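Local coordinates for protein coenzyme A transferase (Yersinia pestis, PDB 3QLI) that probably transfers coenzyme A from an acyl-CoA to a carboxylate such as acetate, at residues Asn321-Ile335 and Asp365-Ile379. Numbering follows the deposited sequence.
Sequences NDPHIIAQNDNVVSI and DFVRGAYASKGGRSI
Ile326 drops as a knob among Asp365, Phe366, Gly369 and Ala370 of helix 363-372, its CD1 lying 3.6 Å from the centroid of the Phe366 ring. The methyl is only 8° off the ring normal, a CH-pi contact over the face. With CG1 anti to the carbonyl carbon, the longer branch reaches the ring while CG2 rests on the backbone of Gly369, which, having no side chain, lets the short helix 323-326 press close. At the edge of the same ring sits Asn321 OD1, the amide standing perpendicular to it. Asn321 ND2 also gives a nearly straight bond, 3.0 Å, to Asp365 OD2, using the anti lone pair. The carboxylate is turned 85° from the amide plane. ND2 donates as well to Glu264, the residue seen covalently linked to CoA in a crystal structure of this protein, though not in this chain.

Past the helix, Ser373 ties the loop down. Its hydroxyl, anti to its own nitrogen (chi1 169°), donates to Asn329 O in the carbonyl plane. The same OG accepts from Val332 N at 3.2 Å. A small side chain with both functions suits this buried spot. Strands 332-337 and 377-381 then run parallel, Ser334 N bonding to Arg377 O and Ser334 O receiving Ile379 N at 2.7 Å. On the helix side of this pair, Ala370 CB fits against Val332 CG1 and Ser334 CB; on the other, Val333 CG1 meets Ile379 CD1. Strand 332-337, helix 363-372 and strand 377-381 form a right-handed beta-alpha-beta crossover, as in Rossmann-like sheets. The amide of Asn321 thus links the helix start to the CoA site: Asp365 OD2 and Glu264 OE1 both hold ND2, which fixes the rotation of the amide.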
loop_
_atom_site.group_PDB
_atom_site.type_symbol
_atom_site.label_atom_id
_atom_site.label_comp_id
_atom_site.label_asym_id
_atom_site.label_seq_id
_atom_site.Cartn_x
_atom_site.Cartn_y
_atom_site.Cartn_z
ATOM N N ASN A 321 4.196 -11.915 4.214
ATOM C CA ASN A 321 3.622 -10.871 3.368
ATOM C C ASN A 321 4.040 -9.455 3.777
ATOM O O ASN A 321 3.448 -8.489 3.316
ATOM C CB ASN A 321 2.079 -10.958 3.344
ATOM C CG ASN A 321 1.573 -12.054 2.427
ATOM O OD1 ASN A 321 2.022 -13.195 2.513
ATOM N ND2 ASN A 321 0.662 -11.702 1.507
ATOM N N ASP A 322 5.049 -9.324 4.636
ATOM C CA ASP A 322 5.590 -8.001 4.957
ATOM C C ASP A 322 6.487 -7.563 3.797
ATOM O O ASP A 322 7.496 -8.207 3.512
ATOM C CB ASP A 322 6.406 -8.065 6.253
ATOM C CG ASP A 322 6.957 -6.705 6.677
ATOM O OD1 ASP A 322 7.020 -5.776 5.834
ATOM O OD2 ASP A 322 7.335 -6.577 7.860
ATOM N N PRO A 323 6.129 -6.469 3.111
ATOM C CA PRO A 323 6.968 -6.090 1.965
ATOM C C PRO A 323 8.425 -5.860 2.353
ATOM O O PRO A 323 9.311 -6.106 1.530
ATOM C CB PRO A 323 6.338 -4.777 1.477
ATOM C CG PRO A 323 4.903 -4.847 1.950
ATOM C CD PRO A 323 4.946 -5.596 3.261
ATOM N N HIS A 324 8.676 -5.401 3.579
ATOM C CA HIS A 324 10.053 -5.175 4.020
ATOM C C HIS A 324 10.825 -6.479 4.084
ATOM O O HIS A 324 12.007 -6.532 3.728
ATOM C CB HIS A 324 10.114 -4.488 5.385
ATOM C CG HIS A 324 11.499 -4.427 5.950
ATOM N ND1 HIS A 324 12.448 -3.543 5.490
ATOM C CD2 HIS A 324 12.106 -5.163 6.913
ATOM C CE1 HIS A 324 13.577 -3.727 6.151
ATOM N NE2 HIS A 324 13.393 -4.702 7.024
ATOM N N ILE A 325 10.150 -7.538 4.528
ATOM C CA ILE A 325 10.750 -8.870 4.570
ATOM C C ILE A 325 10.954 -9.434 3.157
ATOM O O ILE A 325 12.032 -9.932 2.815
ATOM C CB ILE A 325 9.855 -9.827 5.371
ATOM C CG1 ILE A 325 9.818 -9.415 6.847
ATOM C CG2 ILE A 325 10.337 -11.264 5.235
ATOM C CD1 ILE A 325 11.171 -9.448 7.538
ATOM N N ILE A 326 9.918 -9.356 2.332
ATOM C CA ILE A 326 10.009 -9.854 0.954
ATOM C C ILE A 326 11.226 -9.250 0.238
ATOM O O ILE A 326 11.973 -9.951 -0.466
ATOM C CB ILE A 326 8.727 -9.525 0.160
ATOM C CG1 ILE A 326 7.532 -10.307 0.734
ATOM C CG2 ILE A 326 8.905 -9.850 -1.333
ATOM C CD1 ILE A 326 6.189 -9.657 0.459
ATOM N N ALA A 327 11.421 -7.949 0.444
ATOM C CA ALA A 327 12.431 -7.178 -0.278
ATOM C C ALA A 327 13.862 -7.505 0.139
ATOM O O ALA A 327 14.805 -7.118 -0.551
ATOM C CB ALA A 327 12.172 -5.669 -0.114
ATOM N N GLN A 328 14.033 -8.191 1.263
ATOM C CA GLN A 328 15.389 -8.511 1.733
ATOM C C GLN A 328 16.049 -9.613 0.915
ATOM O O GLN A 328 17.272 -9.741 0.902
ATOM C CB GLN A 328 15.395 -8.872 3.218
ATOM C CG GLN A 328 14.744 -7.804 4.116
ATOM C CD GLN A 328 15.328 -6.425 3.906
ATOM O OE1 GLN A 328 16.540 -6.236 4.013
ATOM N NE2 GLN A 328 14.464 -5.442 3.591
ATOM N N ASN A 329 15.241 -10.414 0.235
ATOM C CA ASN A 329 15.793 -11.379 -0.706
ATOM C C ASN A 329 16.007 -10.699 -2.053
ATOM O O ASN A 329 15.153 -9.943 -2.505
ATOM C CB ASN A 329 14.889 -12.609 -0.832
ATOM C CG ASN A 329 14.874 -13.452 0.437
ATOM O OD1 ASN A 329 15.918 -13.669 1.050
ATOM N ND2 ASN A 329 13.689 -13.921 0.840
ATOM N N ASP A 330 17.166 -10.942 -2.670
ATOM C CA ASP A 330 17.484 -10.362 -3.966
ATOM C C ASP A 330 16.743 -11.095 -5.071
ATOM O O ASP A 330 16.426 -12.286 -4.930
ATOM C CB ASP A 330 18.983 -10.474 -4.248
ATOM C CG ASP A 330 19.819 -9.521 -3.408
ATOM O OD1 ASP A 330 19.266 -8.799 -2.551
ATOM O OD2 ASP A 330 21.052 -9.509 -3.608
ATOM N N ASN A 331 16.476 -10.389 -6.170
ATOM C CA ASN A 331 15.929 -11.011 -7.365
ATOM C C ASN A 331 14.587 -11.678 -7.113
ATOM O O ASN A 331 14.287 -12.713 -7.692
ATOM C CB ASN A 331 16.929 -12.026 -7.949
ATOM C CG ASN A 331 18.260 -11.379 -8.334
ATOM O OD1 ASN A 331 18.299 -10.414 -9.097
ATOM N ND2 ASN A 331 19.346 -11.899 -7.788
ATOM N N VAL A 332 13.778 -11.082 -6.246
ATOM C CA VAL A 332 12.415 -11.561 -6.080
ATOM C C VAL A 332 11.686 -11.465 -7.411
ATOM O O VAL A 332 11.812 -10.469 -8.136
ATOM C CB VAL A 332 11.652 -10.738 -5.022
ATOM C CG1 VAL A 332 10.163 -11.107 -5.021
ATOM C CG2 VAL A 332 12.269 -10.964 -3.639
ATOM N N VAL A 333 10.953 -12.518 -7.761
ATOM C CA VAL A 333 10.006 -12.413 -8.860
ATOM C C VAL A 333 8.640 -12.801 -8.334
ATOM O O VAL A 333 8.443 -13.929 -7.893
ATOM C CB VAL A 333 10.364 -13.296 -10.058
ATOM C CG1 VAL A 333 9.294 -13.156 -11.130
ATOM C CG2 VAL A 333 11.747 -12.907 -10.619
ATOM N N SER A 334 7.722 -11.835 -8.346
ATOM C CA SER A 334 6.342 -12.049 -7.934
ATOM C C SER A 334 5.484 -12.217 -9.177
ATOM O O SER A 334 5.480 -11.348 -10.049
ATOM C CB SER A 334 5.838 -10.850 -7.137
ATOM O OG SER A 334 4.418 -10.875 -7.045
ATOM N N ILE A 335 4.771 -13.336 -9.263
ATOM C CA ILE A 335 3.911 -13.605 -10.406
ATOM C C ILE A 335 2.475 -13.771 -9.942
ATOM O O ILE A 335 2.129 -14.760 -9.295
ATOM C CB ILE A 335 4.368 -14.875 -11.154
ATOM C CG1 ILE A 335 5.806 -14.701 -11.658
ATOM C CG2 ILE A 335 3.404 -15.206 -12.309
ATOM C CD1 ILE A 335 6.554 -16.019 -11.901
ATOM N N ASP A 365 0.924 -6.837 -1.499
ATOM C CA ASP A 365 2.103 -7.020 -0.651
ATOM C C ASP A 365 3.307 -7.435 -1.494
ATOM O O ASP A 365 4.414 -6.950 -1.300
ATOM C CB ASP A 365 1.872 -8.107 0.399
ATOM C CG ASP A 365 0.701 -7.794 1.313
ATOM O OD1 ASP A 365 0.456 -6.601 1.566
ATOM O OD2 ASP A 365 0.030 -8.745 1.752
ATOM N N PHE A 366 3.076 -8.356 -2.422
ATOM C CA PHE A 366 4.164 -8.885 -3.233
ATOM C C PHE A 366 4.505 -7.975 -4.416
ATOM O O PHE A 366 5.651 -7.928 -4.853
ATOM C CB PHE A 366 3.856 -10.327 -3.660
ATOM C CG PHE A 366 4.285 -11.339 -2.626
ATOM C CD1 PHE A 366 5.592 -11.802 -2.608
ATOM C CD2 PHE A 366 3.414 -11.750 -1.623
ATOM C CE1 PHE A 366 6.019 -12.686 -1.636
ATOM C CE2 PHE A 366 3.837 -12.651 -0.640
ATOM C CZ PHE A 366 5.137 -13.118 -0.654
ATOM N N VAL A 367 3.516 -7.249 -4.928
ATOM C CA VAL A 367 3.792 -6.215 -5.931
ATOM C C VAL A 367 4.786 -5.206 -5.339
ATOM O O VAL A 367 5.789 -4.845 -5.967
ATOM C CB VAL A 367 2.480 -5.493 -6.372
ATOM C CG1 VAL A 367 2.789 -4.237 -7.196
ATOM C CG2 VAL A 367 1.578 -6.441 -7.154
ATOM N N ARG A 368 4.509 -4.761 -4.116
ATOM C CA ARG A 368 5.381 -3.811 -3.422
ATOM C C ARG A 368 6.726 -4.423 -3.047
ATOM O O ARG A 368 7.777 -3.815 -3.238
ATOM C CB ARG A 368 4.694 -3.318 -2.146
ATOM C CG ARG A 368 3.446 -2.474 -2.369
ATOM C CD ARG A 368 2.673 -2.339 -1.030
ATOM N NE ARG A 368 1.718 -1.233 -1.010
ATOM C CZ ARG A 368 0.724 -1.118 -0.124
ATOM N NH1 ARG A 368 0.548 -2.062 0.794
ATOM N NH2 ARG A 368 -0.102 -0.068 -0.153
ATOM N N GLY A 369 6.693 -5.616 -2.467
ATOM C CA GLY A 369 7.906 -6.262 -2.004
ATOM C C GLY A 369 8.851 -6.627 -3.137
ATOM O O GLY A 369 10.064 -6.429 -3.025
ATOM N N ALA A 370 8.306 -7.150 -4.236
ATOM C CA ALA A 370 9.146 -7.542 -5.368
ATOM C C ALA A 370 9.848 -6.322 -5.972
ATOM O O ALA A 370 11.024 -6.385 -6.301
ATOM C CB ALA A 370 8.329 -8.286 -6.437
ATOM N N TYR A 371 9.138 -5.205 -6.095
ATOM C CA TYR A 371 9.762 -4.001 -6.651
ATOM C C TYR A 371 10.893 -3.499 -5.749
ATOM O O TYR A 371 11.931 -3.050 -6.237
ATOM C CB TYR A 371 8.735 -2.889 -6.899
ATOM C CG TYR A 371 9.326 -1.693 -7.621
ATOM C CD1 TYR A 371 9.753 -1.801 -8.938
ATOM C CD2 TYR A 371 9.450 -0.458 -6.988
ATOM C CE1 TYR A 371 10.311 -0.710 -9.613
ATOM C CE2 TYR A 371 9.998 0.635 -7.646
ATOM C CZ TYR A 371 10.424 0.503 -8.959
ATOM O OH TYR A 371 10.976 1.579 -9.620
ATOM N N ALA A 372 10.694 -3.582 -4.435
ATOM C CA ALA A 372 11.700 -3.121 -3.471
ATOM C C ALA A 372 12.953 -4.009 -3.437
ATOM O O ALA A 372 14.040 -3.563 -3.058
ATOM C CB ALA A 372 11.081 -3.009 -2.062
ATOM N N SER A 373 12.787 -5.279 -3.803
ATOM C CA SER A 373 13.889 -6.231 -3.830
ATOM C C SER A 373 14.963 -5.774 -4.812
ATOM O O SER A 373 14.651 -5.307 -5.909
ATOM C CB SER A 373 13.369 -7.599 -4.283
ATOM O OG SER A 373 14.438 -8.484 -4.561
ATOM N N LYS A 374 16.225 -5.927 -4.435
ATOM C CA LYS A 374 17.320 -5.661 -5.379
ATOM C C LYS A 374 17.289 -6.631 -6.568
ATOM O O LYS A 374 17.476 -7.835 -6.407
ATOM C CB LYS A 374 18.667 -5.728 -4.668
ATOM C CG LYS A 374 19.825 -5.291 -5.547
ATOM C CD LYS A 374 21.161 -5.468 -4.838
ATOM C CE LYS A 374 22.253 -5.823 -5.844
ATOM N NZ LYS A 374 21.861 -7.029 -6.637
ATOM N N GLY A 375 17.052 -6.096 -7.761
ATOM C CA GLY A 375 16.898 -6.913 -8.956
ATOM C C GLY A 375 15.500 -7.527 -9.063
ATOM O O GLY A 375 15.254 -8.372 -9.919
ATOM N N GLY A 376 14.585 -7.101 -8.195
ATOM C CA GLY A 376 13.250 -7.686 -8.126
ATOM C C GLY A 376 12.315 -7.235 -9.238
ATOM O O GLY A 376 12.464 -6.131 -9.787
ATOM N N ARG A 377 11.350 -8.093 -9.575
ATOM C CA ARG A 377 10.313 -7.750 -10.544
ATOM C C ARG A 377 8.953 -8.249 -10.073
ATOM O O ARG A 377 8.818 -9.411 -9.672
ATOM C CB ARG A 377 10.600 -8.388 -11.915
ATOM C CG ARG A 377 11.873 -7.910 -12.592
ATOM C CD ARG A 377 12.028 -8.506 -14.000
ATOM N NE ARG A 377 13.236 -7.981 -14.641
ATOM C CZ ARG A 377 14.166 -8.720 -15.238
ATOM N NH1 ARG A 377 14.036 -10.041 -15.314
ATOM N NH2 ARG A 377 15.231 -8.129 -15.769
ATOM N N SER A 378 7.952 -7.376 -10.136
ATOM C CA SER A 378 6.566 -7.796 -9.927
ATOM C C SER A 378 5.867 -7.909 -11.284
ATOM O O SER A 378 5.912 -6.983 -12.091
ATOM C CB SER A 378 5.809 -6.784 -9.061
ATOM O OG SER A 378 4.409 -6.905 -9.276
ATOM N N ILE A 379 5.245 -9.057 -11.530
ATOM C CA ILE A 379 4.550 -9.320 -12.781
ATOM C C ILE A 379 3.074 -9.573 -12.484
ATOM O O ILE A 379 2.728 -10.352 -11.586
ATOM C CB ILE A 379 5.125 -10.568 -13.491
ATOM C CG1 ILE A 379 6.583 -10.310 -13.892
ATOM C CG2 ILE A 379 4.267 -10.933 -14.708
ATOM C CD1 ILE A 379 7.400 -11.575 -14.136
HETATM O O HOH W 1 17.109 -7.158 -1.961
HETATM O O HOH W 2 16.952 -9.128 -11.852
HETATM O O HOH W 3 20.242 -8.327 -8.686
HETATM O O HOH W 4 3.225 -9.394 -8.910
#